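Local coordinates for 70 kDa protein (Xanthomonas sp., PDB 4B2N), which cleaves rubber as the processive latex oxygenase RoxA, a diheme c-type cytochrome probably related to the bacterial cytochrome c peroxidases, at residues Leu70-Pro73 against Val78-Leu81; Gly52-Pro57 against Asn64-Asp69. All coordinates share one frame; numbering follows the deposited sequence.

Contact 1 of 2, residues Leu70-Pro73 against Val78-Leu81; sequences LHNP and VNRL
Leu-81 sets one methyl squarely on a face of the His-71 imidazole. Its CD1 lies 3.6 Å from the centroid of that ring, only 7° off the ring normal, so the CH-pi contact is centred and spread over all five ring atoms. The two side chains cross at about a right angle. With CG anti to the carbonyl carbon (chi1 -60°) and a trans chi2, Leu-81 CD1 reaches over the ring; Leu-81 CB, placed by the backbone, touches His-71 CD2 at 3.6 Å. The same methyl also meets the base of the neighbouring side chain, with Leu-70 CB 4.1 Å from Leu-81 CD1. Farther along, the Pro-73 ring edges up to the backbone, its CG 3.5 Å from Val-78 O.

Asn-79 turns its amide back on its own chain, OD1 accepting from Leu-81 N at 3.2 Å in an Asx turn. A water bridges the segments, donating to Leu-70 O at 2.7 Å and accepting from Leu-81 N at 3.3 Å. The single N-H of Leu-81 is thus shared between OD1 and the water, consistent with its bent 137° angle at OD1.

The contact closes part of the loop between helices 27-32 and 88-104, and His-71 and Leu-81 also touch Glu-337 and Glu-333 of helix 333-345. Asp-309 OD2 receives both His-71 ND1 and Leu-70 N. The imidazole is thus fixed in rotation at one nitrogen while a methyl covers one face, and the carboxylate probably favours a proton on ND1 and would tend to stabilise a charged ring.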
loop_
_atom_site.group_PDB
_atom_site.type_symbol
_atom_site.label_atom_id
_atom_site.label_comp_id
_atom_site.label_asym_id
_atom_site.label_seq_id
_atom_site.Cartn_x
_atom_site.Cartn_y
_atom_site.Cartn_z
ATOM N N LEU A 70 -4.571 -10.662 17.847
ATOM C CA LEU A 70 -3.699 -10.072 18.864
ATOM C C LEU A 70 -4.445 -9.581 20.106
ATOM O O LEU A 70 -3.833 -9.353 21.186
ATOM C CB LEU A 70 -2.932 -8.822 18.288
ATOM C CG LEU A 70 -2.140 -9.278 17.051
ATOM C CD1 LEU A 70 -1.638 -8.058 16.267
ATOM C CD2 LEU A 70 -1.019 -10.284 17.434
ATOM N N HIS A 71 -5.766 -9.372 19.941
ATOM C CA HIS A 71 -6.616 -8.874 21.048
ATOM C C HIS A 71 -6.869 -9.922 22.094
ATOM O O HIS A 71 -6.800 -9.648 23.270
ATOM C CB HIS A 71 -7.903 -8.227 20.499
ATOM C CG HIS A 71 -7.638 -6.904 19.838
ATOM N ND1 HIS A 71 -7.025 -6.811 18.627
ATOM C CD2 HIS A 71 -7.788 -5.612 20.310
ATOM C CE1 HIS A 71 -6.844 -5.501 18.343
ATOM N NE2 HIS A 71 -7.359 -4.783 19.356
ATOM N N ASN A 72 -7.072 -11.147 21.651
ATOM C CA ASN A 72 -7.212 -12.296 22.539
ATOM C C ASN A 72 -6.220 -13.322 21.994
ATOM O O ASN A 72 -6.632 -14.245 21.255
ATOM C CB ASN A 72 -8.694 -12.724 22.535
ATOM C CG ASN A 72 -9.526 -11.765 23.361
ATOM O OD1 ASN A 72 -9.475 -11.820 24.590
ATOM N ND2 ASN A 72 -10.178 -10.814 22.719
ATOM N N PRO A 73 -4.907 -13.114 22.300
ATOM C CA PRO A 73 -3.816 -13.892 21.633
ATOM C C PRO A 73 -3.746 -15.333 22.138
ATOM O O PRO A 73 -4.254 -15.637 23.227
ATOM C CB PRO A 73 -2.543 -13.103 21.952
ATOM C CG PRO A 73 -2.862 -12.494 23.286
ATOM C CD PRO A 73 -4.362 -12.153 23.269
ATOM N N VAL A 78 -0.641 -12.669 26.675
ATOM C CA VAL A 78 -1.686 -12.145 27.534
ATOM C C VAL A 78 -2.341 -10.957 26.825
ATOM O O VAL A 78 -1.769 -10.395 25.893
ATOM C CB VAL A 78 -1.171 -11.675 28.916
ATOM C CG1 VAL A 78 -0.669 -12.846 29.747
ATOM C CG2 VAL A 78 -0.144 -10.573 28.748
ATOM N N ASN A 79 -3.567 -10.648 27.229
ATOM C CA ASN A 79 -4.329 -9.601 26.634
ATOM C C ASN A 79 -3.895 -8.314 27.292
ATOM O O ASN A 79 -4.069 -8.175 28.511
ATOM C CB ASN A 79 -5.794 -9.844 26.875
ATOM C CG ASN A 79 -6.653 -8.689 26.433
ATOM O OD1 ASN A 79 -6.224 -7.833 25.669
ATOM N ND2 ASN A 79 -7.871 -8.672 26.886
ATOM N N ARG A 80 -3.369 -7.372 26.510
ATOM C CA ARG A 80 -3.199 -5.998 27.028
ATOM C C ARG A 80 -3.749 -4.895 26.090
ATOM O O ARG A 80 -3.446 -3.696 26.295
ATOM C CB ARG A 80 -1.717 -5.634 27.304
ATOM C CG ARG A 80 -1.055 -6.297 28.513
ATOM C CD ARG A 80 0.315 -5.671 28.830
ATOM N NE ARG A 80 0.777 -6.148 30.159
ATOM C CZ ARG A 80 1.480 -7.257 30.296
ATOM N NH1 ARG A 80 1.813 -7.999 29.238
ATOM N NH2 ARG A 80 1.855 -7.662 31.460
ATOM N N LEU A 81 -4.502 -5.261 25.063
ATOM C CA LEU A 81 -5.098 -4.255 24.122
ATOM C C LEU A 81 -6.515 -3.879 24.541
ATOM O O LEU A 81 -7.280 -4.785 24.963
ATOM C CB LEU A 81 -5.152 -4.836 22.695
ATOM C CG LEU A 81 -3.820 -5.233 22.097
ATOM C CD1 LEU A 81 -4.002 -5.657 20.629
ATOM C CD2 LEU A 81 -2.867 -4.046 22.258
HETATM O O HOH W 1 -4.224 -8.188 23.639
#

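Contact 2 of 2, residues Gly52-Pro57 against Asn64-Asp69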
loop_
_atom_site.group_PDB
_atom_site.type_symbol
_atom_site.label_atom_id
_atom_site.label_comp_id
_atom_site.label_asym_id
_atom_site.label_seq_id
_atom_site.Cartn_x
_atom_site.Cartn_y
_atom_site.Cartn_z
ATOM N N GLY A 52 -7.406 -25.347 10.889
ATOM C CA GLY A 52 -8.663 -26.070 10.924
ATOM C C GLY A 52 -9.666 -25.604 9.884
ATOM O O GLY A 52 -10.622 -26.360 9.538
ATOM N N VAL A 53 -9.468 -24.389 9.338
ATOM C CA VAL A 53 -10.479 -23.813 8.427
ATOM C C VAL A 53 -10.654 -24.722 7.225
ATOM O O VAL A 53 -11.769 -24.855 6.688
ATOM C CB VAL A 53 -10.191 -22.298 8.065
ATOM C CG1 VAL A 53 -8.877 -22.139 7.306
ATOM C CG2 VAL A 53 -11.336 -21.659 7.268
ATOM N N ASN A 54 -9.581 -25.388 6.802
ATOM C CA ASN A 54 -9.667 -26.144 5.549
ATOM C C ASN A 54 -10.191 -27.541 5.868
ATOM O O ASN A 54 -9.441 -28.486 5.683
ATOM C CB ASN A 54 -8.304 -26.275 4.876
ATOM C CG ASN A 54 -7.674 -24.870 4.503
ATOM O OD1 ASN A 54 -6.476 -24.590 4.765
ATOM N ND2 ASN A 54 -8.455 -24.061 3.844
ATOM N N SER A 55 -11.457 -27.650 6.289
ATOM C CA SER A 55 -12.027 -28.942 6.781
ATOM C C SER A 55 -12.175 -29.973 5.656
ATOM O O SER A 55 -12.287 -31.153 5.924
ATOM C CB SER A 55 -13.356 -28.724 7.492
ATOM O OG SER A 55 -14.179 -27.869 6.688
ATOM N N ASN A 56 -12.165 -29.522 4.411
ATOM C CA ASN A 56 -12.100 -30.437 3.287
ATOM C C ASN A 56 -10.793 -30.290 2.484
ATOM O O ASN A 56 -10.641 -29.369 1.678
ATOM C CB ASN A 56 -13.338 -30.305 2.388
ATOM C CG ASN A 56 -13.165 -31.059 1.061
ATOM O OD1 ASN A 56 -12.218 -31.854 0.894
ATOM N ND2 ASN A 56 -14.037 -30.805 0.111
ATOM N N PRO A 57 -9.854 -31.209 2.690
ATOM C CA PRO A 57 -8.548 -31.027 2.087
ATOM C C PRO A 57 -8.564 -31.171 0.579
ATOM O O PRO A 57 -7.568 -30.803 -0.043
ATOM C CB PRO A 57 -7.717 -32.159 2.689
ATOM C CG PRO A 57 -8.713 -33.235 2.983
ATOM C CD PRO A 57 -10.020 -32.562 3.286
ATOM N N ASN A 64 -3.940 -20.497 3.222
ATOM C CA ASN A 64 -2.669 -20.740 3.897
ATOM C C ASN A 64 -2.152 -19.558 4.643
ATOM O O ASN A 64 -1.105 -19.668 5.283
ATOM C CB ASN A 64 -1.621 -21.315 2.947
ATOM C CG ASN A 64 -1.147 -20.298 1.937
ATOM O OD1 ASN A 64 -1.367 -19.119 2.085
ATOM N ND2 ASN A 64 -0.492 -20.769 0.896
ATOM N N ALA A 65 -2.885 -18.440 4.630
ATOM C CA ALA A 65 -2.390 -17.263 5.349
ATOM C C ALA A 65 -3.385 -16.948 6.454
ATOM O O ALA A 65 -4.445 -16.324 6.197
ATOM C CB ALA A 65 -2.240 -16.083 4.402
ATOM N N TYR A 66 -3.035 -17.383 7.672
ATOM C CA TYR A 66 -3.994 -17.342 8.727
ATOM C C TYR A 66 -3.989 -16.021 9.414
ATOM O O TYR A 66 -2.927 -15.413 9.576
ATOM C CB TYR A 66 -3.808 -18.455 9.740
ATOM C CG TYR A 66 -3.953 -19.841 9.149
ATOM C CD1 TYR A 66 -5.089 -20.209 8.430
ATOM C CD2 TYR A 66 -2.950 -20.784 9.288
ATOM C CE1 TYR A 66 -5.219 -21.502 7.872
ATOM C CE2 TYR A 66 -3.078 -22.069 8.717
ATOM C CZ TYR A 66 -4.234 -22.421 8.043
ATOM O OH TYR A 66 -4.389 -23.683 7.462
ATOM N N PHE A 67 -5.178 -15.623 9.847
ATOM C CA PHE A 67 -5.385 -14.497 10.720
ATOM C C PHE A 67 -4.797 -14.782 12.092
ATOM O O PHE A 67 -4.932 -15.880 12.581
ATOM C CB PHE A 67 -6.874 -14.302 10.859
ATOM C CG PHE A 67 -7.280 -13.033 11.524
ATOM C CD1 PHE A 67 -7.316 -11.794 10.792
ATOM C CD2 PHE A 67 -7.591 -13.036 12.858
ATOM C CE1 PHE A 67 -7.721 -10.605 11.398
ATOM C CE2 PHE A 67 -8.067 -11.863 13.463
ATOM C CZ PHE A 67 -8.110 -10.630 12.732
ATOM N N VAL A 68 -4.181 -13.786 12.741
ATOM C CA VAL A 68 -3.729 -13.945 14.115
ATOM C C VAL A 68 -4.418 -12.899 14.968
ATOM O O VAL A 68 -4.325 -11.686 14.692
ATOM C CB VAL A 68 -2.185 -13.776 14.293
ATOM C CG1 VAL A 68 -1.850 -13.813 15.794
ATOM C CG2 VAL A 68 -1.491 -14.899 13.581
ATOM N N ASP A 69 -5.087 -13.359 16.002
ATOM C CA ASP A 69 -5.872 -12.485 16.853
ATOM C C ASP A 69 -4.939 -11.951 17.927
ATOM O O ASP A 69 -4.498 -12.690 18.788
ATOM C CB ASP A 69 -7.087 -13.254 17.410
ATOM C CG ASP A 69 -7.952 -12.391 18.325
ATOM O OD1 ASP A 69 -7.560 -11.244 18.666
ATOM O OD2 ASP A 69 -9.002 -12.881 18.754
HETATM O O HOH W 2 -6.788 -25.521 8.300
#
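The hydroxyl of Tyr-66 and the backbone of residues 52-54 meet at a single water molecule that three groups grip. Gly-52 N gives it the shortest of these bonds, 2.7 Å from N to the water oxygen, and Asn-54 N donates to it at 3.2 Å. The third partner is Tyr-66 OH, 3.1 Å away, so the water ties the two segments together where their backbones stay well apart, with the CA atoms of Val-53 and Tyr-66 9.2 Å from each other.

The direct contact is slight and rests on the rim of the phenol ring. Val-53 CG1 comes up at the ring edge, near its plane, and touches Tyr-66 CE1 at 3.8 Å; the two side chains meet at a slant. That methyl lies between the backbone N and the carbonyl carbon of its own residue (chi1 63°), which puts this methyl, and not CG2, against the tyrosine. Beside it, the end of the Asn-54 side chain approaches the hydroxyl, its amide plane 42° from the plane of the ring.

The positive phi of Gly-52, followed by the negative phi of Val-53, accompanies the convergence of the N-H groups of Gly-52 and Asn-54 on the water. The chain then bends further at an inverse gamma turn centred on Asn-54, in which Ser-55 N makes a weak 2.8 Å bond to Val-53 O.

Both segments are irregular, yet 64-69 runs past ordered pieces of the fold: Asn-64 OD1 accepts from Val-420 N of strand 420-422, and Ala-65 and Val-68 pack on Arg-299 of strand 299-300. On the other segment, Val-53 leans on Leu-413, in a loop preceding strand 420-422.

Both contacts belong to the long irregular excursion between helix 27-32 and helix 88-104, whose base is closed by the Cys-32 to Cys-88 disulfide. Contact 2 comes first along the chain and is complete before contact 1 begins; segment 64-69 runs directly into 70-73, with Asp-69 OD1 accepting from Asn-72 N just past the junction. Their centres are 20 Å apart, on the same side of the molecule and far from its centre. Two successive local closures thus shape one peripheral loop: the first lies away from the annotated sites, whereas at the second the Leu-70 side chain is about 13 Å from a bound heme c.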